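Local coordinates for protein rhamnosidase B (Bacillus sp., PDB 2OKX) that probably hydrolyses the glycosidic bonds of terminal alpha-L-rhamnose residues, as a family 78 glycoside hydrolase, at residues A[621-633]-A[672-684]. Numbering follows the deposited sequence.
Sequences AWSSVIPNWTFFW and GLLNMAGWNLLDW
Ser-624 OG, hydrogen-bonded to both Asp-350 OD1 and Asp-616 OD1, lies in the plane of the Trp-679 indole at its edge, 3.5 Å from CE3. Ile-626 covers one face of the same ring. Its CG1 stands beside the backbone N (chi1 -64°), and an extended second torsion carries CD1 over the six-membered ring, 3.7 Å from the ring centroid and 20° off the normal, a CH-pi contact. Beyond the rim, Trp-622 brings CH2 to 3.6 Å from Trp-679 CZ3; these two rings meet rim to rim with planes inclined by 36°. With Trp-679 cut back to an alanine, Ile-626 CD1 would probably lose the ring face it rests on, and a gap is likely to open beside Ser-624 and Trp-622. Further along, Pro-627 CG passes Met-676 SD at 4.0 Å, and Leu-681 CD2 approaches both Ile-626 CD1 and Trp-629 CH2. Leu-682 O sits in plane at the edge of the Trp-629 indole, whose NE1 makes a weak hydrogen bond to a glycerol, probably from the crystallisation liquor, which may mark a pocket.

Two waters join the backbones. One accepts from Trp-679 N and lies 2.6 Å from Val-625 O, to which it probably donates; the other accepts from Asn-628 N at 2.8 Å, in the helix's first turn, and donates to Leu-681 O at 2.9 Å. Within the (alpha/alpha)6-barrel domain, catalytic in this family, apolar side chains thus fit the loop after helix 647-665 against the extended lead-in and first turns of helix 627-644, and water bridges these four backbone groups.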
ATOM      1  N   ALA A 621      12.613   1.656   4.251  1.00 26.01           N
ATOM      2  CA  ALA A 621      13.881   2.277   3.896  1.00 26.75           C
ATOM      3  C   ALA A 621      13.678   3.771   3.661  1.00 25.80           C
ATOM      4  O   ALA A 621      14.623   4.484   3.329  1.00 26.78           O
ATOM      5  CB  ALA A 621      14.462   1.616   2.648  1.00 25.17           C
ATOM      6  N   TRP A 622      12.443   4.246   3.808  1.00 25.95           N
ATOM      7  CA  TRP A 622      12.176   5.673   3.647  1.00 24.17           C
ATOM      8  C   TRP A 622      12.180   6.275   5.046  1.00 25.73           C
ATOM      9  O   TRP A 622      11.231   6.093   5.808  1.00 23.25           O
ATOM     10  CB  TRP A 622      10.817   5.943   2.980  1.00 24.00           C
ATOM     11  CG  TRP A 622      10.482   7.429   2.879  1.00 24.68           C
ATOM     12  CD1 TRP A 622      11.366   8.477   2.953  1.00 23.30           C
ATOM     13  CD2 TRP A 622       9.189   8.018   2.646  1.00 23.99           C
ATOM     14  NE1 TRP A 622      10.707   9.672   2.778  1.00 23.45           N
ATOM     15  CE2 TRP A 622       9.372   9.421   2.588  1.00 24.54           C
ATOM     16  CE3 TRP A 622       7.898   7.498   2.478  1.00 23.71           C
ATOM     17  CZ2 TRP A 622       8.310  10.311   2.369  1.00 24.69           C
ATOM     18  CZ3 TRP A 622       6.839   8.382   2.258  1.00 23.23           C
ATOM     19  CH2 TRP A 622       7.054   9.773   2.206  1.00 25.22           C
ATOM     20  N   SER A 623      13.263   6.966   5.382  1.00 24.70           N
ATOM     21  CA  SER A 623      13.389   7.594   6.689  1.00 25.95           C
ATOM     22  C   SER A 623      12.538   8.851   6.655  1.00 25.76           C
ATOM     23  O   SER A 623      12.997   9.920   6.246  1.00 26.40           O
ATOM     24  CB  SER A 623      14.854   7.943   6.969  1.00 26.84           C
ATOM     25  OG  SER A 623      15.021   8.428   8.291  1.00 28.29           O
ATOM     26  N   SER A 624      11.287   8.705   7.078  1.00 25.28           N
ATOM     27  CA  SER A 624      10.333   9.802   7.079  1.00 24.43           C
ATOM     28  C   SER A 624       9.589   9.845   8.404  1.00 25.42           C
ATOM     29  O   SER A 624       9.269   8.805   8.982  1.00 26.33           O
ATOM     30  CB  SER A 624       9.336   9.617   5.933  1.00 24.37           C
ATOM     31  OG  SER A 624       8.321  10.601   5.969  1.00 21.94           O
ATOM     32  N   VAL A 625       9.317  11.056   8.879  1.00 25.38           N
ATOM     33  CA  VAL A 625       8.616  11.239  10.140  1.00 24.25           C
ATOM     34  C   VAL A 625       7.445  12.201  10.034  1.00 24.25           C
ATOM     35  O   VAL A 625       7.543  13.254   9.400  1.00 24.83           O
ATOM     36  CB  VAL A 625       9.560  11.793  11.248  1.00 24.68           C
ATOM     37  CG1 VAL A 625       8.742  12.184  12.481  1.00 25.33           C
ATOM     38  CG2 VAL A 625      10.601  10.758  11.621  1.00 25.78           C
ATOM     39  N   ILE A 626       6.334  11.818  10.652  1.00 23.75           N
ATOM     40  CA  ILE A 626       5.148  12.655  10.718  1.00 24.39           C
ATOM     41  C   ILE A 626       4.780  12.618  12.199  1.00 25.29           C
ATOM     42  O   ILE A 626       4.337  11.588  12.713  1.00 25.15           O
ATOM     43  CB  ILE A 626       3.980  12.098   9.886  1.00 26.61           C
ATOM     44  CG1 ILE A 626       4.351  12.091   8.399  1.00 28.04           C
ATOM     45  CG2 ILE A 626       2.739  12.960  10.105  1.00 27.86           C
ATOM     46  CD1 ILE A 626       3.245  11.575   7.489  1.00 28.29           C
ATOM     47  N   PRO A 627       4.993  13.732  12.916  1.00 25.60           N
ATOM     48  CA  PRO A 627       4.678  13.794  14.347  1.00 26.26           C
ATOM     49  C   PRO A 627       3.334  13.164  14.723  1.00 24.59           C
ATOM     50  O   PRO A 627       3.275  12.295  15.588  1.00 25.22           O
ATOM     51  CB  PRO A 627       4.730  15.289  14.644  1.00 24.72           C
ATOM     52  CG  PRO A 627       5.830  15.757  13.720  1.00 25.59           C
ATOM     53  CD  PRO A 627       5.499  15.030  12.430  1.00 25.26           C
ATOM     54  N   ASN A 628       2.261  13.600  14.073  1.00 24.39           N
ATOM     55  CA  ASN A 628       0.934  13.066  14.371  1.00 25.41           C
ATOM     56  C   ASN A 628       0.845  11.545  14.220  1.00 25.81           C
ATOM     57  O   ASN A 628       0.137  10.889  14.982  1.00 27.10           O
ATOM     58  CB  ASN A 628      -0.117  13.747  13.490  1.00 24.51           C
ATOM     59  CG  ASN A 628      -0.428  15.165  13.942  1.00 24.71           C
ATOM     60  OD1 ASN A 628      -0.933  15.987  13.167  1.00 24.78           O
ATOM     61  ND2 ASN A 628      -0.141  15.456  15.208  1.00 22.26           N
ATOM     62  N   TRP A 629       1.553  10.977  13.245  1.00 24.14           N
ATOM     63  CA  TRP A 629       1.507   9.531  13.068  1.00 22.78           C
ATOM     64  C   TRP A 629       2.082   8.844  14.299  1.00 23.49           C
ATOM     65  O   TRP A 629       1.542   7.843  14.771  1.00 21.32           O
ATOM     66  CB  TRP A 629       2.288   9.090  11.822  1.00 22.33           C
ATOM     67  CG  TRP A 629       1.515   9.159  10.509  1.00 22.50           C
ATOM     68  CD1 TRP A 629       1.711   8.366   9.410  1.00 21.10           C
ATOM     69  CD2 TRP A 629       0.494  10.102  10.143  1.00 22.66           C
ATOM     70  NE1 TRP A 629       0.883   8.757   8.388  1.00 21.51           N
ATOM     71  CE2 TRP A 629       0.127   9.819   8.808  1.00 22.59           C
ATOM     72  CE3 TRP A 629      -0.144  11.159  10.810  1.00 23.99           C
ATOM     73  CZ2 TRP A 629      -0.848  10.555   8.125  1.00 22.53           C
ATOM     74  CZ3 TRP A 629      -1.116  11.891  10.131  1.00 22.25           C
ATOM     75  CH2 TRP A 629      -1.457  11.585   8.801  1.00 24.01           C
ATOM     76  N   THR A 630       3.180   9.377  14.826  1.00 23.97           N
ATOM     77  CA  THR A 630       3.776   8.776  16.008  1.00 23.77           C
ATOM     78  C   THR A 630       2.838   8.981  17.198  1.00 23.80           C
ATOM     79  O   THR A 630       2.703   8.101  18.049  1.00 23.78           O
ATOM     80  CB  THR A 630       5.166   9.371  16.298  1.00 25.52           C
ATOM     81  OG1 THR A 630       6.058   9.012  15.233  1.00 25.63           O
ATOM     82  CG2 THR A 630       5.722   8.826  17.608  1.00 23.51           C
ATOM     83  N   PHE A 631       2.176  10.131  17.248  1.00 23.43           N
ATOM     84  CA  PHE A 631       1.242  10.389  18.336  1.00 24.71           C
ATOM     85  C   PHE A 631       0.064   9.420  18.226  1.00 24.73           C
ATOM     86  O   PHE A 631      -0.476   8.975  19.240  1.00 25.30           O
ATOM     87  CB  PHE A 631       0.725  11.836  18.295  1.00 25.89           C
ATOM     88  CG  PHE A 631       1.811  12.880  18.392  1.00 24.46           C
ATOM     89  CD1 PHE A 631       3.019  12.598  19.022  1.00 23.80           C
ATOM     90  CD2 PHE A 631       1.612  14.152  17.864  1.00 25.04           C
ATOM     91  CE1 PHE A 631       4.022  13.572  19.120  1.00 24.69           C
ATOM     92  CE2 PHE A 631       2.607  15.132  17.958  1.00 25.02           C
ATOM     93  CZ  PHE A 631       3.814  14.836  18.588  1.00 24.09           C
ATOM     94  N   PHE A 632      -0.336   9.092  16.998  1.00 24.23           N
ATOM     95  CA  PHE A 632      -1.448   8.165  16.803  1.00 22.44           C
ATOM     96  C   PHE A 632      -1.023   6.757  17.189  1.00 21.53           C
ATOM     97  O   PHE A 632      -1.853   5.934  17.586  1.00 21.28           O
ATOM     98  CB  PHE A 632      -1.949   8.197  15.353  1.00 22.72           C
ATOM     99  CG  PHE A 632      -2.584   9.503  14.961  1.00 25.27           C
ATOM    100  CD1 PHE A 632      -3.175  10.321  15.923  1.00 27.18           C
ATOM    101  CD2 PHE A 632      -2.588   9.923  13.635  1.00 25.16           C
ATOM    102  CE1 PHE A 632      -3.756  11.539  15.568  1.00 26.64           C
ATOM    103  CE2 PHE A 632      -3.165  11.134  13.272  1.00 27.05           C
ATOM    104  CZ  PHE A 632      -3.750  11.946  14.244  1.00 27.79           C
ATOM    105  N   TRP A 633       0.274   6.484  17.071  1.00 21.63           N
ATOM    106  CA  TRP A 633       0.818   5.184  17.446  1.00 22.47           C
ATOM    107  C   TRP A 633       0.670   5.036  18.960  1.00 23.58           C
ATOM    108  O   TRP A 633       0.305   3.973  19.461  1.00 24.09           O
ATOM    109  CB  TRP A 633       2.302   5.088  17.071  1.00 21.25           C
ATOM    110  CG  TRP A 633       2.997   3.885  17.663  1.00 23.47           C
ATOM    111  CD1 TRP A 633       2.823   2.579  17.307  1.00 23.37           C
ATOM    112  CD2 TRP A 633       3.950   3.885  18.734  1.00 23.39           C
ATOM    113  NE1 TRP A 633       3.608   1.763  18.090  1.00 24.52           N
ATOM    114  CE2 TRP A 633       4.309   2.538  18.975  1.00 25.65           C
ATOM    115  CE3 TRP A 633       4.537   4.891  19.514  1.00 25.93           C
ATOM    116  CZ2 TRP A 633       5.231   2.171  19.967  1.00 25.74           C
ATOM    117  CZ3 TRP A 633       5.454   4.527  20.502  1.00 26.77           C
ATOM    118  CH2 TRP A 633       5.790   3.177  20.717  1.00 26.95           C
ATOM    119  N   GLY A 672       7.581  27.873  24.067  1.00 43.68           N
ATOM    120  CA  GLY A 672       6.893  26.862  24.848  1.00 42.11           C
ATOM    121  C   GLY A 672       5.968  26.046  23.962  1.00 40.83           C
ATOM    122  O   GLY A 672       5.045  25.388  24.442  1.00 39.20           O
ATOM    123  N   LEU A 673       6.221  26.097  22.656  1.00 39.23           N
ATOM    124  CA  LEU A 673       5.420  25.373  21.677  1.00 38.55           C
ATOM    125  C   LEU A 673       6.291  24.441  20.845  1.00 39.20           C
ATOM    126  O   LEU A 673       7.497  24.658  20.703  1.00 38.31           O
ATOM    127  CB  LEU A 673       4.702  26.357  20.746  1.00 37.20           C
ATOM    128  CG  LEU A 673       3.710  27.328  21.393  1.00 39.34           C
ATOM    129  CD1 LEU A 673       3.281  28.378  20.382  1.00 39.23           C
ATOM    130  CD2 LEU A 673       2.504  26.557  21.917  1.00 39.96           C
ATOM    131  N   LEU A 674       5.674  23.401  20.293  1.00 38.19           N
ATOM    132  CA  LEU A 674       6.397  22.446  19.465  1.00 37.15           C
ATOM    133  C   LEU A 674       6.784  23.122  18.155  1.00 37.40           C
ATOM    134  O   LEU A 674       5.918  23.531  17.379  1.00 37.31           O
ATOM    135  CB  LEU A 674       5.522  21.221  19.177  1.00 35.89           C
ATOM    136  CG  LEU A 674       6.171  20.118  18.338  1.00 34.41           C
ATOM    137  CD1 LEU A 674       7.365  19.551  19.083  1.00 31.57           C
ATOM    138  CD2 LEU A 674       5.149  19.021  18.044  1.00 33.73           C
ATOM    139  N   ASN A 675       8.085  23.249  17.915  1.00 38.36           N
ATOM    140  CA  ASN A 675       8.575  23.876  16.693  1.00 39.23           C
ATOM    141  C   ASN A 675       9.453  22.865  15.970  1.00 38.49           C
ATOM    142  O   ASN A 675      10.478  22.438  16.502  1.00 36.26           O
ATOM    143  CB  ASN A 675       9.396  25.124  17.026  1.00 41.17           C
ATOM    144  CG  ASN A 675       9.597  26.023  15.822  1.00 42.84           C
ATOM    145  OD1 ASN A 675       9.774  25.545  14.702  1.00 43.52           O
ATOM    146  ND2 ASN A 675       9.581  27.334  16.050  1.00 42.78           N
ATOM    147  N   MET A 676       9.065  22.486  14.756  1.00 39.17           N
ATOM    148  CA  MET A 676       9.842  21.498  14.016  1.00 39.89           C
ATOM    149  C   MET A 676       9.980  21.748  12.525  1.00 39.32           C
ATOM    150  O   MET A 676       9.100  22.321  11.888  1.00 39.45           O
ATOM    151  CB  MET A 676       9.236  20.108  14.213  1.00 41.57           C
ATOM    152  CG  MET A 676       9.241  19.614  15.637  1.00 41.98           C
ATOM    153  SD  MET A 676       8.445  18.017  15.746  1.00 46.64           S
ATOM    154  CE  MET A 676       9.816  16.934  15.402  1.00 44.32           C
ATOM    155  N   ALA A 677      11.103  21.297  11.979  1.00 37.77           N
ATOM    156  CA  ALA A 677      11.373  21.414  10.555  1.00 37.67           C
ATOM    157  C   ALA A 677      11.163  20.012  10.003  1.00 36.93           C
ATOM    158  O   ALA A 677      12.058  19.174  10.075  1.00 37.31           O
ATOM    159  CB  ALA A 677      12.812  21.864  10.320  1.00 36.23           C
ATOM    160  N   GLY A 678       9.970  19.754   9.474  1.00 37.05           N
ATOM    161  CA  GLY A 678       9.679  18.438   8.937  1.00 35.86           C
ATOM    162  C   GLY A 678       8.301  18.342   8.316  1.00 34.66           C
ATOM    163  O   GLY A 678       7.655  19.356   8.063  1.00 35.77           O
ATOM    164  N   TRP A 679       7.848  17.118   8.068  1.00 33.37           N
ATOM    165  CA  TRP A 679       6.541  16.891   7.461  1.00 32.17           C
ATOM    166  C   TRP A 679       5.487  16.976   8.563  1.00 32.31           C
ATOM    167  O   TRP A 679       5.186  15.986   9.225  1.00 32.81           O
ATOM    168  CB  TRP A 679       6.531  15.511   6.796  1.00 29.90           C
ATOM    169  CG  TRP A 679       5.430  15.288   5.804  1.00 27.90           C
ATOM    170  CD1 TRP A 679       4.543  16.214   5.327  1.00 26.93           C
ATOM    171  CD2 TRP A 679       5.112  14.054   5.151  1.00 27.23           C
ATOM    172  NE1 TRP A 679       3.692  15.630   4.420  1.00 27.46           N
ATOM    173  CE2 TRP A 679       4.019  14.304   4.293  1.00 27.65           C
ATOM    174  CE3 TRP A 679       5.646  12.759   5.208  1.00 28.07           C
ATOM    175  CZ2 TRP A 679       3.447  13.304   3.498  1.00 27.57           C
ATOM    176  CZ3 TRP A 679       5.074  11.763   4.416  1.00 26.65           C
ATOM    177  CH2 TRP A 679       3.988  12.044   3.574  1.00 27.15           C
ATOM    178  N   ASN A 680       4.937  18.173   8.752  1.00 32.19           N
ATOM    179  CA  ASN A 680       3.934  18.434   9.788  1.00 32.55           C
ATOM    180  C   ASN A 680       2.527  18.256   9.234  1.00 31.98           C
ATOM    181  O   ASN A 680       1.724  19.189   9.231  1.00 32.76           O
ATOM    182  CB  ASN A 680       4.112  19.864  10.304  1.00 32.79           C
ATOM    183  CG  ASN A 680       5.544  20.160  10.704  1.00 32.99           C
ATOM    184  OD1 ASN A 680       6.060  21.253  10.457  1.00 34.52           O
ATOM    185  ND2 ASN A 680       6.195  19.187  11.331  1.00 29.79           N
ATOM    186  N   LEU A 681       2.234  17.039   8.791  1.00 30.38           N
ATOM    187  CA  LEU A 681       0.953  16.715   8.180  1.00 28.90           C
ATOM    188  C   LEU A 681      -0.160  16.236   9.102  1.00 28.11           C
ATOM    189  O   LEU A 681       0.082  15.717  10.191  1.00 26.90           O
ATOM    190  CB  LEU A 681       1.169  15.644   7.105  1.00 29.20           C
ATOM    191  CG  LEU A 681      -0.072  15.127   6.370  1.00 28.70           C
ATOM    192  CD1 LEU A 681      -0.532  16.184   5.382  1.00 29.24           C
ATOM    193  CD2 LEU A 681       0.243  13.819   5.650  1.00 28.38           C
ATOM    194  N   LEU A 682      -1.388  16.415   8.625  1.00 28.25           N
ATOM    195  CA  LEU A 682      -2.582  15.951   9.314  1.00 27.40           C
ATOM    196  C   LEU A 682      -3.609  15.495   8.278  1.00 26.89           C
ATOM    197  O   LEU A 682      -3.985  14.329   8.253  1.00 27.38           O
ATOM    198  CB  LEU A 682      -3.208  17.039  10.193  1.00 27.13           C
ATOM    199  CG  LEU A 682      -4.538  16.573  10.815  1.00 27.68           C
ATOM    200  CD1 LEU A 682      -4.316  15.281  11.598  1.00 27.77           C
ATOM    201  CD2 LEU A 682      -5.113  17.651  11.719  1.00 30.65           C
ATOM    202  N   ASP A 683      -4.042  16.408   7.409  1.00 26.21           N
ATOM    203  CA  ASP A 683      -5.055  16.086   6.403  1.00 27.05           C
ATOM    204  C   ASP A 683      -4.688  16.551   4.990  1.00 27.83           C
ATOM    205  O   ASP A 683      -3.838  17.425   4.814  1.00 29.36           O
ATOM    206  CB  ASP A 683      -6.388  16.728   6.812  1.00 24.98           C
ATOM    207  CG  ASP A 683      -7.567  16.185   6.032  1.00 25.93           C
ATOM    208  OD1 ASP A 683      -8.636  16.838   6.043  1.00 24.04           O
ATOM    209  OD2 ASP A 683      -7.434  15.102   5.421  1.00 24.96           O
ATOM    210  N   TRP A 684      -5.338  15.966   3.986  1.00 27.66           N
ATOM    211  CA  TRP A 684      -5.092  16.342   2.593  1.00 28.59           C
ATOM    212  C   TRP A 684      -6.044  17.483   2.246  1.00 27.88           C
ATOM    213  O   TRP A 684      -7.039  17.295   1.543  1.00 28.16           O
ATOM    214  CB  TRP A 684      -5.332  15.151   1.648  1.00 28.93           C
ATOM    215  CG  TRP A 684      -4.353  14.019   1.826  1.00 31.61           C
ATOM    216  CD1 TRP A 684      -4.642  12.733   2.188  1.00 31.45           C
ATOM    217  CD2 TRP A 684      -2.927  14.077   1.659  1.00 32.84           C
ATOM    218  NE1 TRP A 684      -3.488  11.988   2.259  1.00 31.90           N
ATOM    219  CE2 TRP A 684      -2.421  12.787   1.940  1.00 32.65           C
ATOM    220  CE3 TRP A 684      -2.029  15.093   1.299  1.00 33.63           C
ATOM    221  CZ2 TRP A 684      -1.055  12.485   1.876  1.00 33.62           C
ATOM    222  CZ3 TRP A 684      -0.669  14.792   1.235  1.00 33.63           C
ATOM    223  CH2 TRP A 684      -0.197  13.498   1.523  1.00 33.79           C
TER
HETATM  224  O   HOH W   1       9.481  14.971   9.071  1.00 25.58           O
HETATM  225  O   HOH W   2       2.126  15.738  12.239  1.00 22.91           O